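Long-range contacts in CCHC-type domain-containing protein (Trypanosoma brucei brucei, PDB 7C4C), which probably trims RNA from its 3' end as a manganese-binding exonuclease of the RNase D type, with zinc knuckles that bind nucleotides: residues D41-C46 / L59-S64; V70-V75 / Y187-V192; L135-R140 / G262-T267. All coordinates share one frame; numbering follows the deposited sequence.

Contact 1: residues D41-C46 / L59-S64. With MN (manganese (II) ion), chain H; MN (manganese (II) ion), chain I; 5GP (guanosine-5'-monophosphate), chain N.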
loop_
_atom_site.group_PDB
_atom_site.type_symbol
_atom_site.label_atom_id
_atom_site.label_comp_id
_atom_site.label_asym_id
_atom_site.label_seq_id
_atom_site.Cartn_x
_atom_site.Cartn_y
_atom_site.Cartn_z
ATOM N N ASP A 41 4.820 -1.019 -15.426
ATOM C CA ASP A 41 3.586 -1.793 -15.474
ATOM C C ASP A 41 3.271 -2.100 -16.939
ATOM O O ASP A 41 3.811 -1.470 -17.852
ATOM C CB ASP A 41 2.444 -1.032 -14.783
ATOM C CG ASP A 41 1.259 -1.920 -14.441
ATOM O OD1 ASP A 41 1.462 -3.017 -13.878
ATOM O OD2 ASP A 41 0.114 -1.500 -14.722
ATOM N N ILE A 42 2.393 -3.079 -17.155
ATOM C CA ILE A 42 2.076 -3.583 -18.487
ATOM C C ILE A 42 0.570 -3.699 -18.634
ATOM O O ILE A 42 -0.111 -4.182 -17.725
ATOM C CB ILE A 42 2.743 -4.952 -18.734
ATOM C CG1 ILE A 42 4.253 -4.786 -18.811
ATOM C CG2 ILE A 42 2.236 -5.611 -20.006
ATOM C CD1 ILE A 42 4.949 -6.065 -19.082
ATOM N N GLU A 43 0.046 -3.252 -19.764
ATOM C CA GLU A 43 -1.322 -3.553 -20.157
ATOM C C GLU A 43 -1.285 -4.451 -21.388
ATOM O O GLU A 43 -0.557 -4.151 -22.352
ATOM C CB GLU A 43 -2.131 -2.282 -20.458
ATOM C CG GLU A 43 -2.301 -1.280 -19.300
ATOM C CD GLU A 43 -2.907 -1.865 -18.028
ATOM O OE1 GLU A 43 -2.548 -1.354 -16.946
ATOM O OE2 GLU A 43 -3.733 -2.811 -18.092
ATOM N N ALA A 44 -2.078 -5.535 -21.362
ATOM C CA ALA A 44 -2.057 -6.553 -22.411
ATOM C C ALA A 44 -3.478 -6.949 -22.806
ATOM O O ALA A 44 -4.429 -6.727 -22.056
ATOM C CB ALA A 44 -1.282 -7.805 -21.968
ATOM N N PHE A 45 -3.608 -7.571 -23.987
ATOM C CA PHE A 45 -4.901 -8.091 -24.429
ATOM C C PHE A 45 -5.428 -9.094 -23.409
ATOM O O PHE A 45 -4.679 -9.916 -22.868
ATOM C CB PHE A 45 -4.827 -8.808 -25.784
ATOM C CG PHE A 45 -4.389 -7.961 -26.959
ATOM C CD1 PHE A 45 -3.787 -6.721 -26.794
ATOM C CD2 PHE A 45 -4.567 -8.447 -28.257
ATOM C CE1 PHE A 45 -3.375 -5.974 -27.903
ATOM C CE2 PHE A 45 -4.152 -7.726 -29.362
ATOM C CZ PHE A 45 -3.559 -6.482 -29.191
ATOM N N CYS A 46 -6.728 -9.038 -23.154
ATOM C CA CYS A 46 -7.353 -10.009 -22.275
ATOM C C CYS A 46 -7.511 -11.339 -23.004
ATOM O O CYS A 46 -7.734 -11.380 -24.221
ATOM C CB CYS A 46 -8.698 -9.476 -21.782
ATOM S SG CYS A 46 -8.519 -7.881 -20.907
ATOM N N LEU A 59 0.697 -2.069 -24.044
ATOM C CA LEU A 59 1.408 -0.928 -23.486
ATOM C C LEU A 59 2.346 -1.403 -22.395
ATOM O O LEU A 59 2.028 -2.339 -21.650
ATOM C CB LEU A 59 0.463 0.133 -22.873
ATOM C CG LEU A 59 -0.726 0.700 -23.642
ATOM C CD1 LEU A 59 -1.475 1.751 -22.824
ATOM C CD2 LEU A 59 -0.196 1.319 -24.878
ATOM N N VAL A 60 3.515 -0.765 -22.337
ATOM C CA VAL A 60 4.405 -0.786 -21.186
ATOM C C VAL A 60 4.445 0.638 -20.658
ATOM O O VAL A 60 4.797 1.566 -21.400
ATOM C CB VAL A 60 5.813 -1.283 -21.554
ATOM C CG1 VAL A 60 6.754 -1.117 -20.380
ATOM C CG2 VAL A 60 5.776 -2.745 -21.974
ATOM N N GLN A 61 4.054 0.824 -19.396
ATOM C CA GLN A 61 4.003 2.142 -18.777
ATOM C C GLN A 61 5.221 2.324 -17.886
ATOM O O GLN A 61 5.610 1.401 -17.166
ATOM C CB GLN A 61 2.736 2.318 -17.944
ATOM C CG GLN A 61 1.451 2.001 -18.683
ATOM C CD GLN A 61 0.973 0.586 -18.437
ATOM O OE1 GLN A 61 1.351 -0.343 -19.149
ATOM N NE2 GLN A 61 0.111 0.423 -17.446
ATOM N N ALA A 62 5.821 3.511 -17.934
ATOM C CA ALA A 62 7.029 3.760 -17.168
ATOM C C ALA A 62 6.998 5.164 -16.587
ATOM O O ALA A 62 6.695 6.125 -17.295
ATOM C CB ALA A 62 8.277 3.574 -18.033
ATOM N N CYS A 63 7.344 5.282 -15.308
ATOM C CA CYS A 63 7.334 6.565 -14.616
ATOM C C CYS A 63 8.520 6.600 -13.668
ATOM O O CYS A 63 8.595 5.777 -12.751
ATOM C CB CYS A 63 6.025 6.757 -13.843
ATOM S SG CYS A 63 5.900 8.348 -13.033
ATOM N N SER A 64 9.432 7.550 -13.875
ATOM C CA SER A 64 10.703 7.552 -13.172
ATOM C C SER A 64 10.837 8.805 -12.328
ATOM O O SER A 64 10.068 9.761 -12.459
ATOM C CB SER A 64 11.883 7.471 -14.150
ATOM O OG SER A 64 12.517 8.730 -14.261
HETATM MN MN MN H . -2.056 -1.880 -14.939
HETATM MN MN MN I . 0.283 -4.676 -13.464
HETATM P P 5GP N . -2.492 -4.900 -13.959
HETATM O O1P 5GP N . -3.669 -4.366 -13.173
HETATM O O2P 5GP N . -1.522 -3.837 -14.433
HETATM O O3P 5GP N . -1.817 -6.106 -13.343
HETATM O "O5'" 5GP N . -3.114 -5.464 -15.318
HETATM C "C5'" 5GP N . -2.262 -5.969 -16.336
HETATM C "C4'" 5GP N . -2.998 -6.796 -17.364
HETATM O "O4'" 5GP N . -3.606 -7.950 -16.731
HETATM C "C3'" 5GP N . -4.156 -6.121 -18.088
HETATM O "O3'" 5GP N . -3.748 -5.268 -19.145
HETATM C "C2'" 5GP N . -4.984 -7.308 -18.558
HETATM O "O2'" 5GP N . -4.399 -7.904 -19.705
HETATM C "C1'" 5GP N . -4.819 -8.270 -17.383
HETATM N N9 5GP N . -5.919 -8.136 -16.411
HETATM C C8 5GP N . -5.892 -7.405 -15.284
HETATM N N7 5GP N . -7.072 -7.535 -14.636
HETATM C C5 5GP N . -7.831 -8.363 -15.375
HETATM C C6 5GP N . -9.112 -8.856 -15.203
HETATM O O6 5GP N . -9.762 -8.503 -14.191
HETATM N N1 5GP N . -9.618 -9.695 -16.126
HETATM C C2 5GP N . -8.908 -10.058 -17.209
HETATM N N2 5GP N . -9.460 -10.897 -18.116
HETATM N N3 5GP N . -7.649 -9.592 -17.402
HETATM C C4 5GP N . -7.099 -8.748 -16.488
HETATM O O HOH W 1 1.936 -5.665 -12.639
HETATM O O HOH W 2 0.761 -5.714 -15.387
#
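The two-manganese site, consistent with the active site of a DEDD-family exonuclease, is built here on a pair of antiparallel strands, Asp41 beside Gln61 and Glu43 beside Leu59 as hydrogen-bonded pairs, with Ile42 facing Val60 between them. Four backbone bonds close the ladder, among them Gln61 N to Asp41 O at 2.8 Å. Asp41 and Glu43 project from the same face, and that alternation is what makes a strand suited to carry the Asp-x-Glu element of this family. The Asp41 carboxylate bridges the metals: CG lies anti to the backbone N (chi1 -163°), with OD2 2.2 Å from the chain H manganese and OD1 2.1 Å from the one in chain I. Glu43, bent at chi2, brings OE1 to the chain H manganese at 2.1 Å, while its OE2 accepts from the nucleotide O3' at 2.7 Å. Gln61 crosses Glu43 at about a right angle, their amide and carboxylate planes 44° apart. Its NE2 is held mainly by the carbonyl O of Ala188 and adds a weak bond to Glu43 OE1 at 3.2 Å, so the amide links the metal ligand to helix 182-202. On the other face, Ile42 CG1 and Val60 CG2 lie side by side 4.1 Å apart.

Contact 2: residues V70-V75 / Y187-V192. With MN (manganese (II) ion), chain H.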
loop_
_atom_site.group_PDB
_atom_site.type_symbol
_atom_site.label_atom_id
_atom_site.label_comp_id
_atom_site.label_asym_id
_atom_site.label_seq_id
_atom_site.Cartn_x
_atom_site.Cartn_y
_atom_site.Cartn_z
ATOM N N VAL A 70 4.776 10.482 -17.307
ATOM C CA VAL A 70 4.524 9.057 -17.440
ATOM C C VAL A 70 4.635 8.719 -18.918
ATOM O O VAL A 70 3.875 9.253 -19.742
ATOM C CB VAL A 70 3.138 8.683 -16.899
ATOM C CG1 VAL A 70 2.793 7.290 -17.340
ATOM C CG2 VAL A 70 3.110 8.824 -15.392
ATOM N N PHE A 71 5.592 7.863 -19.264
ATOM C CA PHE A 71 5.706 7.374 -20.631
ATOM C C PHE A 71 4.802 6.168 -20.829
ATOM O O PHE A 71 4.852 5.216 -20.044
ATOM C CB PHE A 71 7.144 7.004 -20.955
ATOM C CG PHE A 71 8.066 8.158 -20.919
ATOM C CD1 PHE A 71 8.011 9.129 -21.893
ATOM C CD2 PHE A 71 8.991 8.282 -19.904
ATOM C CE1 PHE A 71 8.875 10.221 -21.854
ATOM C CE2 PHE A 71 9.858 9.364 -19.862
ATOM C CZ PHE A 71 9.792 10.332 -20.841
ATOM N N LEU A 72 3.964 6.218 -21.863
ATOM C CA LEU A 72 3.154 5.074 -22.276
ATOM C C LEU A 72 3.683 4.572 -23.617
ATOM O O LEU A 72 3.337 5.115 -24.673
ATOM C CB LEU A 72 1.673 5.426 -22.373
ATOM C CG LEU A 72 0.958 6.061 -21.178
ATOM C CD1 LEU A 72 -0.537 6.272 -21.481
ATOM C CD2 LEU A 72 1.135 5.254 -19.887
ATOM N N PHE A 73 4.505 3.522 -23.560
ATOM C CA PHE A 73 5.108 2.917 -24.740
ATOM C C PHE A 73 4.079 2.056 -25.464
ATOM O O PHE A 73 3.690 0.989 -24.965
ATOM C CB PHE A 73 6.323 2.089 -24.335
ATOM C CG PHE A 73 7.423 2.901 -23.731
ATOM C CD1 PHE A 73 8.243 3.671 -24.529
ATOM C CD2 PHE A 73 7.613 2.924 -22.359
ATOM C CE1 PHE A 73 9.269 4.421 -23.975
ATOM C CE2 PHE A 73 8.646 3.677 -21.794
ATOM C CZ PHE A 73 9.471 4.420 -22.602
ATOM N N ASP A 74 3.649 2.512 -26.649
ATOM C CA ASP A 74 2.744 1.751 -27.509
ATOM C C ASP A 74 3.550 0.635 -28.167
ATOM O O ASP A 74 3.900 0.689 -29.350
ATOM C CB ASP A 74 2.094 2.662 -28.547
ATOM C CG ASP A 74 1.020 1.949 -29.374
ATOM O OD1 ASP A 74 0.963 0.693 -29.343
ATOM O OD2 ASP A 74 0.244 2.654 -30.074
ATOM N N VAL A 75 3.848 -0.399 -27.371
ATOM C CA VAL A 75 4.585 -1.560 -27.864
ATOM C C VAL A 75 3.875 -2.202 -29.046
ATOM O O VAL A 75 4.522 -2.755 -29.934
ATOM C CB VAL A 75 4.803 -2.568 -26.721
ATOM C CG1 VAL A 75 5.523 -3.774 -27.223
ATOM C CG2 VAL A 75 5.575 -1.933 -25.595
ATOM N N TYR A 187 -6.105 5.766 -17.494
ATOM C CA TYR A 187 -6.177 4.603 -16.610
ATOM C C TYR A 187 -4.831 3.916 -16.516
ATOM O O TYR A 187 -4.427 3.453 -15.437
ATOM C CB TYR A 187 -7.222 3.595 -17.100
ATOM C CG TYR A 187 -7.131 2.282 -16.348
ATOM C CD1 TYR A 187 -6.283 1.265 -16.774
ATOM C CD2 TYR A 187 -7.883 2.068 -15.192
ATOM C CE1 TYR A 187 -6.183 0.075 -16.062
ATOM C CE2 TYR A 187 -7.798 0.875 -14.486
ATOM C CZ TYR A 187 -6.952 -0.114 -14.928
ATOM O OH TYR A 187 -6.865 -1.287 -14.223
ATOM N N ALA A 188 -4.146 3.792 -17.655
ATOM C CA ALA A 188 -2.887 3.064 -17.690
ATOM C C ALA A 188 -1.775 3.844 -17.011
ATOM O O ALA A 188 -0.835 3.246 -16.476
ATOM C CB ALA A 188 -2.519 2.752 -19.136
ATOM N N ALA A 189 -1.860 5.171 -17.038
ATOM C CA ALA A 189 -0.874 6.004 -16.361
ATOM C C ALA A 189 -0.995 5.885 -14.849
ATOM O O ALA A 189 0.021 5.917 -14.141
ATOM C CB ALA A 189 -1.035 7.468 -16.796
ATOM N N GLY A 190 -2.222 5.733 -14.343
ATOM C CA GLY A 190 -2.431 5.743 -12.902
ATOM C C GLY A 190 -1.675 4.637 -12.195
ATOM O O GLY A 190 -1.122 4.845 -11.111
ATOM N N ASP A 191 -1.621 3.452 -12.807
ATOM C CA ASP A 191 -0.924 2.337 -12.175
ATOM C C ASP A 191 0.544 2.672 -11.909
ATOM O O ASP A 191 1.024 2.477 -10.790
ATOM C CB ASP A 191 -1.086 1.075 -13.020
ATOM C CG ASP A 191 -2.449 0.394 -12.797
ATOM O OD1 ASP A 191 -3.395 1.073 -12.336
ATOM O OD2 ASP A 191 -2.588 -0.821 -13.075
ATOM N N VAL A 192 1.268 3.231 -12.890
ATOM C CA VAL A 192 2.685 3.501 -12.609
ATOM C C VAL A 192 2.837 4.689 -11.665
ATOM O O VAL A 192 3.758 4.704 -10.835
ATOM C CB VAL A 192 3.529 3.697 -13.889
ATOM C CG1 VAL A 192 3.888 2.354 -14.491
ATOM C CG2 VAL A 192 2.817 4.565 -14.911
HETATM MN MN MN H . -2.056 -1.880 -14.939
#
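Val70 starts the strand and reaches segment 187-192 of helix 182-202 first, its CG1 touching both Ala189 and Val192. This is a helix laid across one face of the central sheet of the exonuclease domain, a member of the RNase H clan, and the short axes pass 8.9 Å apart at 124°. Ala189 CB sits 3.9 Å from Val70 CG1, and Val192 CG2 meets the same atom at 3.7 Å. The chi1 of Val70, 167°, places CG1 anti to the backbone N and carries it to the helix, where the two valines meet at a slant.

Phe71, next along, points to the other face of the sheet, against helix 22-33. Leu72 returns to the side of the helix that carries Ala188 and Ala189. Its branch CD2 extends over the backbone between these two alanines, with Leu72 CD2 coming 4.1 Å from Ala189 CA and 4.4 Å from Ala189 CB. The contact is wholly apolar. Phe73 turns to helix 22-33 again, so the strand alternates between two helical layers. Asp74 then occupies the N-cap of helix 75-78, and its OD2 also forms a salt bridge with Arg178.

The helix so packed carries a metal ligand one residue before Val192. Asp191 shares the chain H manganese with Asp41 and Glu43. The Asp191 carboxylate binds through one oxygen, OD2, which lies 2.2 Å from the manganese.

Contact 3: residues L135-R140 / G262-T267; sequences LRSVNR and GAKGHT. With ZN (zinc ion), chain C; 5GP (guanosine-5'-monophosphate), chain Q.
Arg136 and Thr267 cross obliquely, and the methyl CG2 of Thr267 sits over the centre of one face of the guanidinium, 4.1 Å above its plane. Lower on the arginine, Arg136 CG lies 3.9 Å from Thr267 CG2, which also touches Leu135 CB at 3.7 Å. Gly265 O comes to the edge of the guanidinium, near its plane. The charge of Arg136 is met by a salt bridge from NH2 to Glu270, whose other oxygen takes the backbone N of Thr267, so one carboxylate holds both partners of the crossing.

A single direct hydrogen bond joins the segments, from Gly265 N to Arg136 O at 2.7 Å with an N-H...O angle of 139°. Beside it, the aliphatic part of Lys264 runs past Ser137: Lys264 CD lies 3.4 Å from Ser137 OG, and a water links the two polar ends, donating to Ser137 OG and accepting from Lys264 NZ. Ser137 OG is bonded also to Gly256 O. His266 turns away from Arg136, one ring face under O6 of a guanosine monophosphate. Its NE2 binds zinc at 2.1 Å, completing with Cys258, Cys261 and Cys271 the Cys-Cys-His-Cys site of a zinc knuckle, here docked on the C-terminal part of helix 124-136 and the loop after it.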
loop_
_atom_site.group_PDB
_atom_site.type_symbol
_atom_site.label_atom_id
_atom_site.label_comp_id
_atom_site.label_asym_id
_atom_site.label_seq_id
_atom_site.Cartn_x
_atom_site.Cartn_y
_atom_site.Cartn_z
ATOM N N LEU A 135 5.889 -8.553 10.991
ATOM C CA LEU A 135 5.129 -8.110 12.150
ATOM C C LEU A 135 4.107 -9.117 12.640
ATOM O O LEU A 135 3.784 -9.110 13.834
ATOM C CB LEU A 135 4.372 -6.823 11.847
ATOM C CG LEU A 135 5.130 -5.622 11.293
ATOM C CD1 LEU A 135 4.094 -4.578 10.952
ATOM C CD2 LEU A 135 6.145 -5.098 12.279
ATOM N N ARG A 136 3.548 -9.953 11.747
ATOM C CA ARG A 136 2.389 -10.766 12.100
ATOM C C ARG A 136 2.398 -12.178 11.545
ATOM O O ARG A 136 1.415 -12.895 11.765
ATOM C CB ARG A 136 1.080 -10.138 11.610
ATOM C CG ARG A 136 0.983 -8.662 11.620
ATOM C CD ARG A 136 -0.204 -8.219 10.794
ATOM N NE ARG A 136 -0.671 -6.949 11.328
ATOM C CZ ARG A 136 -0.147 -5.762 11.039
ATOM N NH1 ARG A 136 0.869 -5.669 10.195
ATOM N NH2 ARG A 136 -0.649 -4.668 11.597
ATOM N N SER A 137 3.417 -12.586 10.789
ATOM C CA SER A 137 3.391 -13.884 10.116
ATOM C C SER A 137 2.210 -13.990 9.137
ATOM O O SER A 137 1.660 -15.062 8.921
ATOM C CB SER A 137 3.355 -15.032 11.137
ATOM O OG SER A 137 4.544 -15.048 11.928
ATOM N N VAL A 138 1.795 -12.877 8.552
ATOM C CA VAL A 138 0.798 -12.857 7.485
ATOM C C VAL A 138 1.535 -12.808 6.156
ATOM O O VAL A 138 2.461 -12.000 5.987
ATOM C CB VAL A 138 -0.140 -11.650 7.639
ATOM C CG1 VAL A 138 -0.877 -11.365 6.358
ATOM C CG2 VAL A 138 -1.104 -11.877 8.779
ATOM N N ASN A 139 1.143 -13.678 5.211
ATOM C CA ASN A 139 1.766 -13.742 3.890
ATOM C C ASN A 139 0.779 -13.424 2.767
ATOM O O ASN A 139 0.952 -13.886 1.641
ATOM C CB ASN A 139 2.401 -15.112 3.647
ATOM C CG ASN A 139 1.364 -16.201 3.401
ATOM O OD1 ASN A 139 0.299 -16.184 4.008
ATOM N ND2 ASN A 139 1.665 -17.139 2.492
ATOM N N ARG A 140 -0.257 -12.635 3.043
ATOM C CA ARG A 140 -1.228 -12.317 2.007
ATOM C C ARG A 140 -0.720 -11.197 1.103
ATOM O O ARG A 140 0.016 -10.298 1.529
ATOM C CB ARG A 140 -2.571 -11.922 2.616
ATOM C CG ARG A 140 -3.338 -13.105 3.169
ATOM C CD ARG A 140 -4.730 -12.722 3.654
ATOM N NE ARG A 140 -4.696 -11.779 4.775
ATOM C CZ ARG A 140 -4.599 -12.124 6.059
ATOM N NH1 ARG A 140 -4.512 -13.400 6.408
ATOM N NH2 ARG A 140 -4.584 -11.185 6.999
ATOM N N GLY A 262 0.801 -13.701 22.423
ATOM C CA GLY A 262 1.575 -14.792 21.856
ATOM C C GLY A 262 1.161 -15.245 20.460
ATOM O O GLY A 262 1.927 -15.973 19.825
ATOM N N ALA A 263 0.008 -14.817 19.949
ATOM C CA ALA A 263 -0.569 -15.371 18.730
ATOM C C ALA A 263 -0.018 -14.712 17.473
ATOM O O ALA A 263 0.200 -13.498 17.422
ATOM C CB ALA A 263 -2.083 -15.194 18.729
ATOM N N LYS A 264 0.162 -15.519 16.430
ATOM C CA LYS A 264 0.477 -14.941 15.135
ATOM C C LYS A 264 -0.773 -14.315 14.535
ATOM O O LYS A 264 -1.897 -14.566 14.976
ATOM C CB LYS A 264 1.057 -15.998 14.207
ATOM C CG LYS A 264 2.025 -16.902 14.926
ATOM C CD LYS A 264 3.140 -17.364 14.041
ATOM C CE LYS A 264 4.232 -18.000 14.888
ATOM N NZ LYS A 264 5.462 -18.290 14.100
ATOM N N GLY A 265 -0.569 -13.436 13.556
ATOM C CA GLY A 265 -1.666 -12.832 12.838
ATOM C C GLY A 265 -1.999 -11.413 13.236
ATOM O O GLY A 265 -2.701 -10.727 12.484
ATOM N N HIS A 266 -1.533 -10.947 14.391
ATOM C CA HIS A 266 -1.751 -9.549 14.740
ATOM C C HIS A 266 -0.606 -9.069 15.611
ATOM O O HIS A 266 0.161 -9.864 16.158
ATOM C CB HIS A 266 -3.095 -9.336 15.443
ATOM C CG HIS A 266 -3.169 -9.938 16.807
ATOM N ND1 HIS A 266 -3.574 -11.236 17.029
ATOM C CD2 HIS A 266 -2.890 -9.419 18.028
ATOM C CE1 HIS A 266 -3.541 -11.491 18.325
ATOM N NE2 HIS A 266 -3.138 -10.402 18.955
ATOM N N THR A 267 -0.483 -7.749 15.711
ATOM C CA THR A 267 0.532 -7.115 16.542
ATOM C C THR A 267 -0.069 -6.671 17.865
ATOM O O THR A 267 -1.288 -6.632 18.051
ATOM C CB THR A 267 1.156 -5.906 15.837
ATOM O OG1 THR A 267 0.126 -4.965 15.494
ATOM C CG2 THR A 267 1.880 -6.332 14.590
HETATM ZN ZN ZN C . -2.507 -10.479 20.959
HETATM C "C1'" 5GP Q . -8.051 -12.387 13.461
HETATM N N9 5GP Q . -7.681 -12.060 14.858
HETATM C C8 5GP Q . -7.622 -12.938 15.860
HETATM N N7 5GP Q . -7.240 -12.359 17.008
HETATM C C5 5GP Q . -7.065 -11.061 16.747
HETATM C C6 5GP Q . -6.666 -9.875 17.516
HETATM O O6 5GP Q . -6.415 -9.941 18.723
HETATM N N1 5GP Q . -6.570 -8.737 16.888
HETATM C C2 5GP Q . -6.849 -8.612 15.597
HETATM N N2 5GP Q . -6.747 -7.394 15.056
HETATM N N3 5GP Q . -7.227 -9.643 14.817
HETATM C C4 5GP Q . -7.355 -10.875 15.329
HETATM O O HOH W 3 6.010 -17.253 11.911
#

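In the fold
From the N terminus, contact 1 comes first, closing a short loop between strands 37-44 and 57-64. The chain then turns straight into strand 70-74, where contact 2 opens; it closes 112 residues later on helix 182-202. Contacts 1 and 2 are thus in series, yet they share one sheet: strands 57-64 and 70-74 are neighbours, Gln61 packs against both Leu72 and Val192, and both contacts reach the same manganese. Contact 3 starts inside the span of contact 2 and ends beyond it, so the two cross. With its centre about 33 Å from that of contact 1, it ties the exonuclease domain to the zinc knuckle that holds His266.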